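Local atomic coordinates of aclacinomycin-N/aclacinomycin-A oxidase (Streptomyces galilaeus, PDB entry 2IPI), a protein that oxidises the terminal sugar of aclacinomycin antibiotics in the last two steps of their biosynthesis, using a bicovalently bound FAD and molecular oxygen. Residues 166-171 against 278-283; 289-294 against 321-326. One frame throughout, in Å; residues are numbered along the deposited sequence.

Interaction 1: 166-171 against 278-283; sequences LSRRDG and SNSAAG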
# COMPACT_ATOMS: atom_id res chain seq x y z
N LEU A 166 0.24 5.64 11.12
CA LEU A 166 -0.87 6.03 12.00
C LEU A 166 -2.08 5.13 11.83
O LEU A 166 -3.13 5.39 12.42
CB LEU A 166 -1.24 7.50 11.79
CG LEU A 166 -0.16 8.53 12.10
CD1 LEU A 166 -0.59 9.96 11.76
CD2 LEU A 166 0.28 8.48 13.56
N SER A 167 -1.99 4.04 11.04
CA SER A 167 -3.23 3.25 10.90
C SER A 167 -3.72 2.66 12.22
O SER A 167 -4.91 2.71 12.53
CB SER A 167 -3.05 2.12 9.89
OG SER A 167 -2.62 2.65 8.64
N ARG A 168 -2.79 2.12 13.00
CA ARG A 168 -3.08 1.58 14.31
C ARG A 168 -3.98 2.49 15.15
O ARG A 168 -4.86 1.98 15.83
CB ARG A 168 -1.78 1.33 15.11
CG ARG A 168 -1.23 -0.07 14.86
CD ARG A 168 -0.81 -0.74 16.16
NE ARG A 168 0.56 -0.50 16.52
CZ ARG A 168 1.12 -0.78 17.69
NH1 ARG A 168 0.44 -1.34 18.70
NH2 ARG A 168 2.41 -0.49 17.86
N ARG A 169 -3.72 3.79 15.03
CA ARG A 169 -4.30 4.91 15.77
C ARG A 169 -5.63 5.39 15.14
O ARG A 169 -6.60 5.62 15.87
CB ARG A 169 -3.34 6.10 15.91
CG ARG A 169 -3.26 7.16 14.83
CD ARG A 169 -2.56 8.44 15.23
NE ARG A 169 -3.40 9.37 15.96
CZ ARG A 169 -3.63 10.66 15.66
NH1 ARG A 169 -3.06 11.22 14.62
NH2 ARG A 169 -4.43 11.38 16.44
N ASP A 170 -5.66 5.55 13.83
CA ASP A 170 -6.81 6.12 13.13
C ASP A 170 -7.39 5.23 12.05
O ASP A 170 -8.44 5.63 11.50
CB ASP A 170 -6.41 7.43 12.45
CG ASP A 170 -5.87 8.51 13.35
OD1 ASP A 170 -6.26 8.60 14.52
OD2 ASP A 170 -5.03 9.29 12.84
N GLY A 171 -6.81 4.10 11.71
CA GLY A 171 -7.27 3.13 10.74
C GLY A 171 -6.73 3.32 9.34
O GLY A 171 -5.72 3.99 9.09
N SER A 278 -1.26 -9.77 21.63
CA SER A 278 -1.84 -9.24 22.85
C SER A 278 -2.07 -7.73 22.75
O SER A 278 -3.00 -7.19 23.41
CB SER A 278 -0.94 -9.55 24.05
OG SER A 278 -0.85 -10.94 24.27
N ASN A 279 -1.33 -6.99 21.96
CA ASN A 279 -1.37 -5.54 22.05
C ASN A 279 -1.75 -4.81 20.78
O ASN A 279 -0.86 -4.40 20.03
CB ASN A 279 0.04 -5.07 22.46
CG ASN A 279 0.03 -4.08 23.60
OD1 ASN A 279 0.13 -2.88 23.34
ND2 ASN A 279 -0.10 -4.57 24.83
N SER A 280 -3.04 -4.61 20.52
CA SER A 280 -3.42 -3.70 19.45
C SER A 280 -4.90 -3.29 19.53
O SER A 280 -5.36 -2.85 20.57
CB SER A 280 -3.18 -4.30 18.07
OG SER A 280 -3.47 -3.33 17.08
N ALA A 281 -5.56 -3.46 18.40
CA ALA A 281 -6.96 -3.29 18.06
C ALA A 281 -7.80 -2.69 19.18
O ALA A 281 -8.60 -3.42 19.79
CB ALA A 281 -7.51 -4.65 17.62
N ALA A 282 -7.65 -1.40 19.44
CA ALA A 282 -8.39 -0.61 20.42
C ALA A 282 -7.93 0.84 20.38
O ALA A 282 -7.39 1.30 19.38
CB ALA A 282 -8.27 -1.17 21.83
N GLY A 283 -8.12 1.62 21.44
CA GLY A 283 -7.69 3.02 21.36
C GLY A 283 -6.77 3.35 22.53
O GLY A 283 -7.04 4.31 23.25
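Arg-168 reaches from the short helix 167-170 to the loop after helix 262-278, where it meets the backbone of Asn-279 and the side chain of Ser-280. More of its surface is buried here than that of any other residue. Its side chain starts out alongside the loop and bends at chi2 (-135°) and chi3 (-90°), which brings the guanidinium past Ser-280 to Asn-279. There Arg-168 NH1 lies 3.6 Å from the carbonyl O of Asn-279. The oxygen approaches obliquely to the guanidinium plane, and at this length the pair is a polar contact without a hydrogen bond. Outside the two segments, NE of Arg-168 makes a weak hydrogen bond to the carbonyl O of Met-289, and the backbone of Arg-168 is hydrogen-bonded to that of Lys-402.

Ser-280 approaches the aliphatic part of the same chain, its OG 3.8 Å from Arg-168 CD. That hydroxyl stands anti to its own backbone nitrogen (chi1 -176°), and its hydrogen bond is made with the carbonyl O of Tyr-399, so the arginine methylene meets an oxygen already engaged. Asn-279 contributes mainly its backbone; its side chain rests on Tyr-286, which Arg-168 also touches.

No hydrogen bond joins the two segments directly, and the 113 Å² they bury is divided among few residues. Helix 167-170 belongs to the FAD-binding PCMH-type region, whereas the loop connects helix 262-278 with strand 290-296. The contact is thus a junction between the FAD-binding region and the part built on the seven-stranded antiparallel sheet in this oxygen-dependent FAD-linked oxidoreductase, with the Arg-168 side chain about 9 Å from that of Tyr-397, an active-site proton acceptor.

Interaction 2: 289-294 against 321-326; sequences MHSVFY and NDFVAA
Met-289 lays its terminal methyl over one face of the Phe-323 ring, a CH-pi contact with CE 3.8 Å from the ring centroid and 30° off the ring normal. The methyl sits toward one side of the ring, 3.3 Å from CE1 of Phe-323. Extended at chi1 (-158°) and likewise at chi2, the methionine chain reaches out from the backbone, then turns at chi3 (80°) to bring CE over the aromatic face.

The sulfur adds a Met-aromatic contact from a more slanting direction: SD of Met-289 lies 4.4 Å from the centroid of the Phe-323 ring and nearest to CD1 at 3.6 Å. Trp-275 of helix 262-278 meets the phenylalanine ring as well and touches Met-289, so the pair is part of a larger apolar cluster between helices and sheet.

A polar group also borders the ring. Ser-291 OG approaches CZ of Phe-323 obliquely at 4.1 Å; this hydroxyl is buried and has no hydrogen-bond partner in the model, although the backbone N of Ser-291 is bound by Ser-398 OG.

No hydrogen bond crosses between the segments. Cohesion between helix 316-327 and segment 289-294 probably rests mainly on dispersion, with a weak electrostatic share from methyl and sulfur against the ring.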
# COMPACT_ATOMS: atom_id res chain seq x y z
N MET A 289 1.66 3.40 18.52
CA MET A 289 3.00 2.95 18.11
C MET A 289 2.99 2.31 16.73
O MET A 289 2.03 1.62 16.37
CB MET A 289 3.54 1.95 19.14
CG MET A 289 5.05 1.77 19.17
SD MET A 289 5.63 0.28 20.03
CE MET A 289 5.38 -0.96 18.76
N HIS A 290 4.03 2.50 15.93
CA HIS A 290 4.22 1.76 14.69
C HIS A 290 5.64 1.17 14.65
O HIS A 290 6.58 1.82 15.12
CB HIS A 290 3.98 2.66 13.48
CG HIS A 290 4.16 2.01 12.14
ND1 HIS A 290 5.26 2.26 11.34
CD2 HIS A 290 3.40 1.14 11.44
CE1 HIS A 290 5.17 1.57 10.22
NE2 HIS A 290 4.05 0.88 10.26
N SER A 291 5.78 -0.04 14.11
CA SER A 291 7.11 -0.59 13.86
C SER A 291 7.12 -1.42 12.58
O SER A 291 6.12 -2.04 12.23
CB SER A 291 7.64 -1.44 15.01
OG SER A 291 7.03 -2.70 15.08
N VAL A 292 8.28 -1.42 11.96
CA VAL A 292 8.66 -2.25 10.84
C VAL A 292 9.88 -3.09 11.23
O VAL A 292 10.89 -2.53 11.65
CB VAL A 292 8.98 -1.43 9.59
CG1 VAL A 292 9.35 -2.34 8.43
CG2 VAL A 292 7.80 -0.54 9.24
N PHE A 293 9.76 -4.41 11.12
CA PHE A 293 10.92 -5.25 11.47
C PHE A 293 11.54 -5.69 10.15
O PHE A 293 10.96 -6.50 9.44
CB PHE A 293 10.54 -6.41 12.37
CG PHE A 293 11.67 -6.94 13.26
CD1 PHE A 293 11.38 -7.78 14.32
CD2 PHE A 293 12.98 -6.58 13.03
CE1 PHE A 293 12.39 -8.25 15.15
CE2 PHE A 293 14.01 -7.04 13.83
CZ PHE A 293 13.70 -7.89 14.89
N TYR A 294 12.70 -5.13 9.82
CA TYR A 294 13.34 -5.48 8.56
C TYR A 294 14.24 -6.70 8.77
O TYR A 294 15.33 -6.54 9.31
CB TYR A 294 14.16 -4.34 7.95
CG TYR A 294 13.40 -3.08 7.66
CD1 TYR A 294 13.57 -1.95 8.47
CD2 TYR A 294 12.50 -3.01 6.60
CE1 TYR A 294 12.88 -0.78 8.21
CE2 TYR A 294 11.80 -1.84 6.34
CZ TYR A 294 12.00 -0.74 7.15
OH TYR A 294 11.31 0.41 6.88
N ASN A 321 10.65 1.17 25.38
CA ASN A 321 11.65 0.18 25.80
C ASN A 321 10.96 -1.04 26.42
O ASN A 321 11.55 -2.12 26.45
CB ASN A 321 12.70 0.75 26.75
CG ASN A 321 12.42 2.14 27.25
OD1 ASN A 321 11.48 2.32 28.03
ND2 ASN A 321 13.22 3.11 26.81
N ASP A 322 9.73 -0.91 26.88
CA ASP A 322 8.98 -2.05 27.42
C ASP A 322 8.67 -3.05 26.30
O ASP A 322 8.64 -4.26 26.51
CB ASP A 322 7.71 -1.62 28.12
CG ASP A 322 7.87 -1.28 29.58
OD1 ASP A 322 9.00 -1.25 30.11
OD2 ASP A 322 6.84 -1.01 30.24
N PHE A 323 8.43 -2.54 25.10
CA PHE A 323 8.14 -3.38 23.94
C PHE A 323 9.41 -4.12 23.52
O PHE A 323 9.39 -5.36 23.47
CB PHE A 323 7.57 -2.53 22.81
CG PHE A 323 7.60 -3.14 21.41
CD1 PHE A 323 8.09 -2.37 20.36
CD2 PHE A 323 7.14 -4.42 21.15
CE1 PHE A 323 8.11 -2.86 19.06
CE2 PHE A 323 7.16 -4.93 19.86
CZ PHE A 323 7.67 -4.15 18.82
N VAL A 324 10.50 -3.43 23.23
CA VAL A 324 11.70 -4.17 22.83
C VAL A 324 12.14 -5.13 23.94
O VAL A 324 12.65 -6.21 23.65
CB VAL A 324 12.87 -3.27 22.44
CG1 VAL A 324 12.40 -2.03 21.67
CG2 VAL A 324 13.64 -2.83 23.68
N ALA A 325 11.91 -4.74 25.20
CA ALA A 325 12.27 -5.67 26.28
C ALA A 325 11.42 -6.93 26.15
O ALA A 325 11.81 -8.04 26.55
CB ALA A 325 12.12 -5.00 27.63
N ALA A 326 10.22 -6.79 25.57
CA ALA A 326 9.41 -8.00 25.35
C ALA A 326 9.93 -8.75 24.13
O ALA A 326 9.95 -9.98 24.07
CB ALA A 326 7.94 -7.65 25.19

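Interaction 2 is buried, all three of its touching residues lying inside the protein, while interaction 1 is only partly so, although both bury similar amounts of surface between their segments. The link between them is Met-289, whose carbonyl O takes the Arg-168 NE bond of interaction 1 while its side chain serves interaction 2. One residue thus turns its backbone to the flavin-binding part and its side chain to helix 316-327. Chemistry follows place: polar and aliphatic contacts at the junction of 166-171 with 278-283, sulfur and aromatic packing between helix and sheet at 289-294 with 321-326. Their centres are 14 Å apart.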